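Local structure of 4-hydroxybutyrate coenzyme A transferase (Shewanella oneidensis, 2OAS) at the interface of chains A and B. The protein transfers coenzyme A between carboxylic acids, acting as a 4-hydroxybutyrate coenzyme A transferase of the acetyl-CoA hydrolase/transferase family. Numbering follows the deposited sequence. Chains: chain A/B, 4-hydroxybutyrate coenzyme A transferase.

Contact 1: the interface of chains A and B. Residues chain A 92, 94-95, 319, 329, 372; chain B 377-378, 395, 397, 400.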
loop_
_atom_site.group_PDB
_atom_site.type_symbol
_atom_site.label_atom_id
_atom_site.label_comp_id
_atom_site.label_asym_id
_atom_site.label_seq_id
_atom_site.Cartn_x
_atom_site.Cartn_y
_atom_site.Cartn_z
ATOM N N TYR A 92 -7.524 18.736 -4.837
ATOM C CA TYR A 92 -6.964 17.744 -3.930
ATOM C C TYR A 92 -6.164 16.731 -4.732
ATOM O O TYR A 92 -6.700 16.077 -5.641
ATOM C CB TYR A 92 -8.061 17.013 -3.172
ATOM C CG TYR A 92 -7.585 15.768 -2.443
ATOM C CD1 TYR A 92 -8.096 14.512 -2.763
ATOM C CD2 TYR A 92 -6.657 15.852 -1.409
ATOM C CE1 TYR A 92 -7.698 13.373 -2.064
ATOM C CE2 TYR A 92 -6.253 14.722 -0.706
ATOM C CZ TYR A 92 -6.782 13.491 -1.035
ATOM O OH TYR A 92 -6.436 12.378 -0.298
ATOM N N PRO A 94 -4.220 13.352 -4.321
ATOM C CA PRO A 94 -3.888 12.233 -3.442
ATOM C C PRO A 94 -2.436 11.762 -3.635
ATOM O O PRO A 94 -2.012 11.496 -4.758
ATOM C CB PRO A 94 -4.927 11.185 -3.828
ATOM C CG PRO A 94 -5.150 11.444 -5.284
ATOM C CD PRO A 94 -5.183 12.947 -5.363
ATOM N N ILE A 95 -1.685 11.659 -2.539
ATOM C CA ILE A 95 -0.283 11.231 -2.619
ATOM C C ILE A 95 0.291 10.875 -1.260
ATOM O O ILE A 95 0.027 11.570 -0.283
ATOM C CB ILE A 95 0.601 12.337 -3.216
ATOM C CG1 ILE A 95 2.059 11.881 -3.257
ATOM C CG2 ILE A 95 0.523 13.572 -2.364
ATOM C CD1 ILE A 95 2.944 12.818 -4.010
ATOM N N ASP A 319 -9.411 9.577 4.451
ATOM C CA ASP A 319 -9.113 10.877 3.844
ATOM C C ASP A 319 -10.378 11.621 3.383
ATOM O O ASP A 319 -10.307 12.771 2.955
ATOM C CB ASP A 319 -8.147 10.699 2.661
ATOM C CG ASP A 319 -8.822 10.124 1.424
ATOM O OD1 ASP A 319 -9.682 9.229 1.568
ATOM O OD2 ASP A 319 -8.480 10.563 0.303
ATOM N N VAL A 329 -4.218 11.276 2.404
ATOM C CA VAL A 329 -3.594 9.963 2.549
ATOM C C VAL A 329 -2.594 9.961 3.694
ATOM O O VAL A 329 -2.572 9.045 4.517
ATOM C CB VAL A 329 -2.863 9.564 1.255
ATOM C CG1 VAL A 329 -2.025 8.320 1.495
ATOM C CG2 VAL A 329 -3.878 9.323 0.143
ATOM N N GLY A 372 -12.680 7.344 -0.351
ATOM C CA GLY A 372 -11.263 7.186 -0.628
ATOM C C GLY A 372 -10.643 6.124 0.252
ATOM O O GLY A 372 -10.583 6.273 1.477
ATOM N N ARG B 377 -5.342 5.264 -4.898
ATOM C CA ARG B 377 -5.105 6.483 -5.662
ATOM C C ARG B 377 -3.641 6.883 -5.642
ATOM O O ARG B 377 -3.018 7.045 -6.675
ATOM C CB ARG B 377 -5.839 7.660 -5.038
ATOM C CG ARG B 377 -7.313 7.605 -5.047
ATOM C CD ARG B 377 -7.853 8.684 -4.121
ATOM N NE ARG B 377 -9.272 8.881 -4.367
ATOM C CZ ARG B 377 -10.106 9.465 -3.528
ATOM N NH1 ARG B 377 -9.680 9.924 -2.358
ATOM N NH2 ARG B 377 -11.382 9.582 -3.869
ATOM N N ALA B 378 -3.117 7.085 -4.442
ATOM C CA ALA B 378 -1.737 7.520 -4.262
ATOM C C ALA B 378 -0.705 6.644 -4.940
ATOM O O ALA B 378 0.380 7.119 -5.262
ATOM C CB ALA B 378 -1.427 7.639 -2.769
ATOM N N ARG B 395 -1.313 14.206 -10.228
ATOM C CA ARG B 395 -2.452 14.934 -10.791
ATOM C C ARG B 395 -3.621 15.064 -9.820
ATOM O O ARG B 395 -3.892 14.163 -9.037
ATOM C CB ARG B 395 -2.927 14.265 -12.076
ATOM C CG ARG B 395 -1.807 13.864 -13.011
ATOM C CD ARG B 395 -1.045 15.062 -13.510
ATOM N NE ARG B 395 0.354 14.724 -13.805
ATOM C CZ ARG B 395 0.767 14.026 -14.861
ATOM N NH1 ARG B 395 2.059 13.773 -15.021
ATOM N NH2 ARG B 395 -0.109 13.597 -15.762
ATOM N N LEU B 397 -7.730 15.559 -8.593
ATOM C CA LEU B 397 -8.882 14.717 -8.913
ATOM C C LEU B 397 -9.513 15.111 -10.234
ATOM O O LEU B 397 -9.910 14.245 -11.000
ATOM C CB LEU B 397 -9.944 14.753 -7.813
ATOM C CG LEU B 397 -9.533 14.257 -6.426
ATOM C CD1 LEU B 397 -10.773 14.127 -5.557
ATOM C CD2 LEU B 397 -8.815 12.911 -6.524
ATOM N N ARG B 400 -7.152 13.864 -13.026
ATOM C CA ARG B 400 -7.204 12.415 -13.128
ATOM C C ARG B 400 -8.465 11.980 -13.866
ATOM O O ARG B 400 -8.412 11.194 -14.818
ATOM C CB ARG B 400 -7.168 11.794 -11.717
ATOM C CG ARG B 400 -5.852 12.070 -10.937
ATOM C CD ARG B 400 -5.992 11.900 -9.405
ATOM N NE ARG B 400 -5.722 10.542 -8.936
ATOM C CZ ARG B 400 -4.523 10.080 -8.595
ATOM N NH1 ARG B 400 -3.451 10.864 -8.660
ATOM N NH2 ARG B 400 -4.397 8.824 -8.190
#
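B:Arg377 reaches over A:Pro94 to A:Asp319 in one patch of a two-fold symmetric interface between two copies of an acetyl-CoA hydrolase/transferase family enzyme; this deposited dimer may or may not be the working form. The charged part is a salt bridge, with guanidinium NH1 of B:Arg377 3.0 Å from carboxylate OD2 of A:Asp319. OD2 lies at the edge of the guanidinium, in its plane, yet the carboxylate is turned 63° against that plane and the N-H points elsewhere, which makes this an ion pair without hydrogen-bond geometry. Within chain A, the phenol OH of A:Tyr92 donates to the same OD2 at 2.8 Å, meeting the lone pair of OD2 that points away from OD1. OD2 thus meets both a phenol and a guanidinium, which would be expected to favour the charged carboxylate. A chain extended from CG to NE carries the B:Arg377 guanidinium this far, and CA of A:Gly372 lies over one of its faces, toward the rim.

Apolar packing centres on the ring of A:Pro94. Its CG sits over the middle of the B:Arg400 guanidinium, 3.6 Å from CZ, its CB meets CB of B:Arg377 at 3.8 Å, and its CD touches CD2 of B:Leu397. The other methyl of that leucine, CD1, comes in the plane of the A:Tyr92 ring and meets its edge at CD1, 3.9 Å away. Farther along, the methyl CB of B:Ala378 rests on backbone CA of A:Ile95.

Hydrogen bonds within chain B fix the flat group beneath the proline. NH2 of B:Arg400 donates to the carbonyl O of B:Arg377 at 2.7 Å; the oxygen lies close to the guanidinium plane, whereas NH2 stands above the carbonyl plane rather than on a lone pair. NH1 makes a weak bond to O of B:Arg395. A chain bent at chi3 (89°) brings the guanidinium face under A:Pro94. Between backbones, N of B:Leu397 donates weakly to O of A:Tyr92 at 3.2 Å.

Contact 2: the interface of chains A and B. Residues chain A 96, 98-99, 102, 291; chain B 296, 337, 340-341.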
loop_
_atom_site.group_PDB
_atom_site.type_symbol
_atom_site.label_atom_id
_atom_site.label_comp_id
_atom_site.label_asym_id
_atom_site.label_seq_id
_atom_site.Cartn_x
_atom_site.Cartn_y
_atom_site.Cartn_z
ATOM N N PHE A 96 1.079 9.799 -1.187
ATOM C CA PHE A 96 1.682 9.424 0.100
ATOM C C PHE A 96 2.557 10.586 0.519
ATOM O O PHE A 96 3.187 11.223 -0.320
ATOM C CB PHE A 96 2.541 8.155 -0.012
ATOM C CG PHE A 96 1.786 6.969 -0.502
ATOM C CD1 PHE A 96 0.662 6.523 0.177
ATOM C CD2 PHE A 96 2.129 6.364 -1.701
ATOM C CE1 PHE A 96 -0.122 5.496 -0.338
ATOM C CE2 PHE A 96 1.353 5.335 -2.225
ATOM C CZ PHE A 96 0.221 4.903 -1.542
ATOM N N SER A 98 5.358 10.546 2.123
ATOM C CA SER A 98 6.755 10.255 1.809
ATOM C C SER A 98 7.070 10.432 0.324
ATOM O O SER A 98 8.234 10.538 -0.054
ATOM C CB SER A 98 7.105 8.838 2.241
ATOM O OG SER A 98 6.201 7.907 1.670
ATOM N N GLU A 99 6.042 10.461 -0.518
ATOM C CA GLU A 99 6.249 10.617 -1.958
ATOM C C GLU A 99 6.325 12.085 -2.371
ATOM O O GLU A 99 6.752 12.399 -3.478
ATOM C CB GLU A 99 5.115 9.966 -2.760
ATOM C CG GLU A 99 4.898 8.476 -2.561
ATOM C CD GLU A 99 6.030 7.621 -3.095
ATOM O OE1 GLU A 99 6.429 7.807 -4.264
ATOM O OE2 GLU A 99 6.511 6.744 -2.341
ATOM N N LYS A 102 9.858 13.396 -3.250
ATOM C CA LYS A 102 10.280 12.836 -4.530
ATOM C C LYS A 102 9.641 13.564 -5.720
ATOM O O LYS A 102 10.278 13.743 -6.764
ATOM C CB LYS A 102 9.934 11.341 -4.603
ATOM C CG LYS A 102 10.113 10.739 -5.996
ATOM C CD LYS A 102 8.949 9.787 -6.368
ATOM C CE LYS A 102 8.987 9.427 -7.876
ATOM N NZ LYS A 102 7.981 8.398 -8.325
ATOM N N ASP A 291 9.292 6.224 5.500
ATOM C CA ASP A 291 9.756 5.223 4.545
ATOM C C ASP A 291 9.647 3.837 5.191
ATOM O O ASP A 291 10.368 3.526 6.147
ATOM C CB ASP A 291 11.206 5.494 4.147
ATOM C CG ASP A 291 11.628 4.700 2.922
ATOM O OD1 ASP A 291 11.333 3.489 2.887
ATOM O OD2 ASP A 291 12.250 5.280 1.995
ATOM N N ARG B 296 12.919 -2.080 -5.537
ATOM C CA ARG B 296 13.433 -0.721 -5.721
ATOM C C ARG B 296 14.948 -0.693 -5.955
ATOM O O ARG B 296 15.483 0.317 -6.400
ATOM C CB ARG B 296 13.120 0.134 -4.488
ATOM C CG ARG B 296 14.021 -0.181 -3.286
ATOM C CD ARG B 296 13.706 0.685 -2.068
ATOM N NE ARG B 296 13.744 2.117 -2.369
ATOM C CZ ARG B 296 13.476 3.077 -1.485
ATOM N NH1 ARG B 296 13.154 2.771 -0.235
ATOM N NH2 ARG B 296 13.511 4.350 -1.858
ATOM N N ARG B 337 4.558 0.130 -6.181
ATOM C CA ARG B 337 5.215 1.039 -5.248
ATOM C C ARG B 337 6.723 0.972 -5.465
ATOM O O ARG B 337 7.372 2.005 -5.584
ATOM C CB ARG B 337 4.908 0.664 -3.790
ATOM C CG ARG B 337 5.465 1.672 -2.754
ATOM C CD ARG B 337 4.881 3.076 -2.977
ATOM N NE ARG B 337 5.229 4.069 -1.962
ATOM C CZ ARG B 337 4.910 3.986 -0.674
ATOM N NH1 ARG B 337 4.238 2.942 -0.212
ATOM N NH2 ARG B 337 5.230 4.974 0.154
ATOM N N GLY B 340 7.783 2.910 -8.199
ATOM C CA GLY B 340 7.841 4.344 -7.978
ATOM C C GLY B 340 9.092 4.764 -7.228
ATOM O O GLY B 340 9.641 5.845 -7.456
ATOM N N LEU B 341 9.541 3.897 -6.329
ATOM C CA LEU B 341 10.730 4.127 -5.520
ATOM C C LEU B 341 12.007 3.918 -6.330
ATOM O O LEU B 341 13.039 4.506 -6.023
ATOM C CB LEU B 341 10.724 3.171 -4.323
ATOM C CG LEU B 341 9.583 3.391 -3.327
ATOM C CD1 LEU B 341 9.470 2.226 -2.362
ATOM C CD2 LEU B 341 9.830 4.699 -2.590
#
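A:Glu99 and B:Arg337 meet tip to tip in a salt bridge between two subunits of the acetyl-CoA hydrolase/transferase family, joining the 3-10 helix 97-99 of chain A to helix 332-341 of chain B. NE of the guanidinium donates to carboxylate OE2 of A:Glu99 at 3.0 Å, nearly straight at 162°. NH2 of B:Arg337 adds a weak bond to the same oxygen. OE2 lies in the guanidinium plane, but the carboxylate is turned 70° against it, and NE approaches from above the carboxylate plane. The A:Phe96 ring lies over one guanidinium face, offset, with CD2 above the guanidinium centre and 3.8 Å from CZ of B:Arg337, the two planes inclined by 28°. An alanine in place of B:Arg337 would probably leave the A:Glu99 carboxylate without its charged mate and open a gap against the A:Phe96 ring.

Beside this pair, the ammonium NZ of A:Lys102 donates to the backbone carbonyl O of B:Gly340 at 3.2 Å, tilted from the carbonyl plane. A looser salt bridge lies on the other flank, where NH1 of B:Arg296 points straight at carboxylate OD2 of A:Asp291 but remains 3.5 Å away. Here the carboxylate and guanidinium are nearly coplanar, yet the length makes the hydrogen bond weak.

Farther out, a bend at chi2 carries the B:Arg337 guanidinium toward A:Glu99 and A:Phe96. CG of A:Glu99 lies at the edge of the A:Phe96 ring, and a bend at chi2 turns its carboxylate toward B:Arg337. The hydroxyl OG of A:Ser98 is at the guanidinium edge, 3.4 Å from NH2 of B:Arg337. CD2 of B:Leu341 backs one face of the B:Arg296 guanidinium toward its rim.

The C-alpha centres of contact 1 and contact 2 are about 14 Å apart on one two-fold symmetric interface. They share no residue, but chain A runs directly from A:Ile95 of contact 1 to A:Phe96 of contact 2, so the stretch from strand 91-92 through the 3-10 helix 97-99 to helix 100-105 serves both. From elsewhere in sequence chain A adds A:Asp319, A:Val329 and A:Gly372 to contact 1 and A:Asp291 to contact 2. Chain B brings residues 377-378 and helix 397-405 to contact 1, residue 296 and helix 332-341 to contact 2. Exchanging the chains repeats both contacts, so this stretch is likely to anchor the dimer twice.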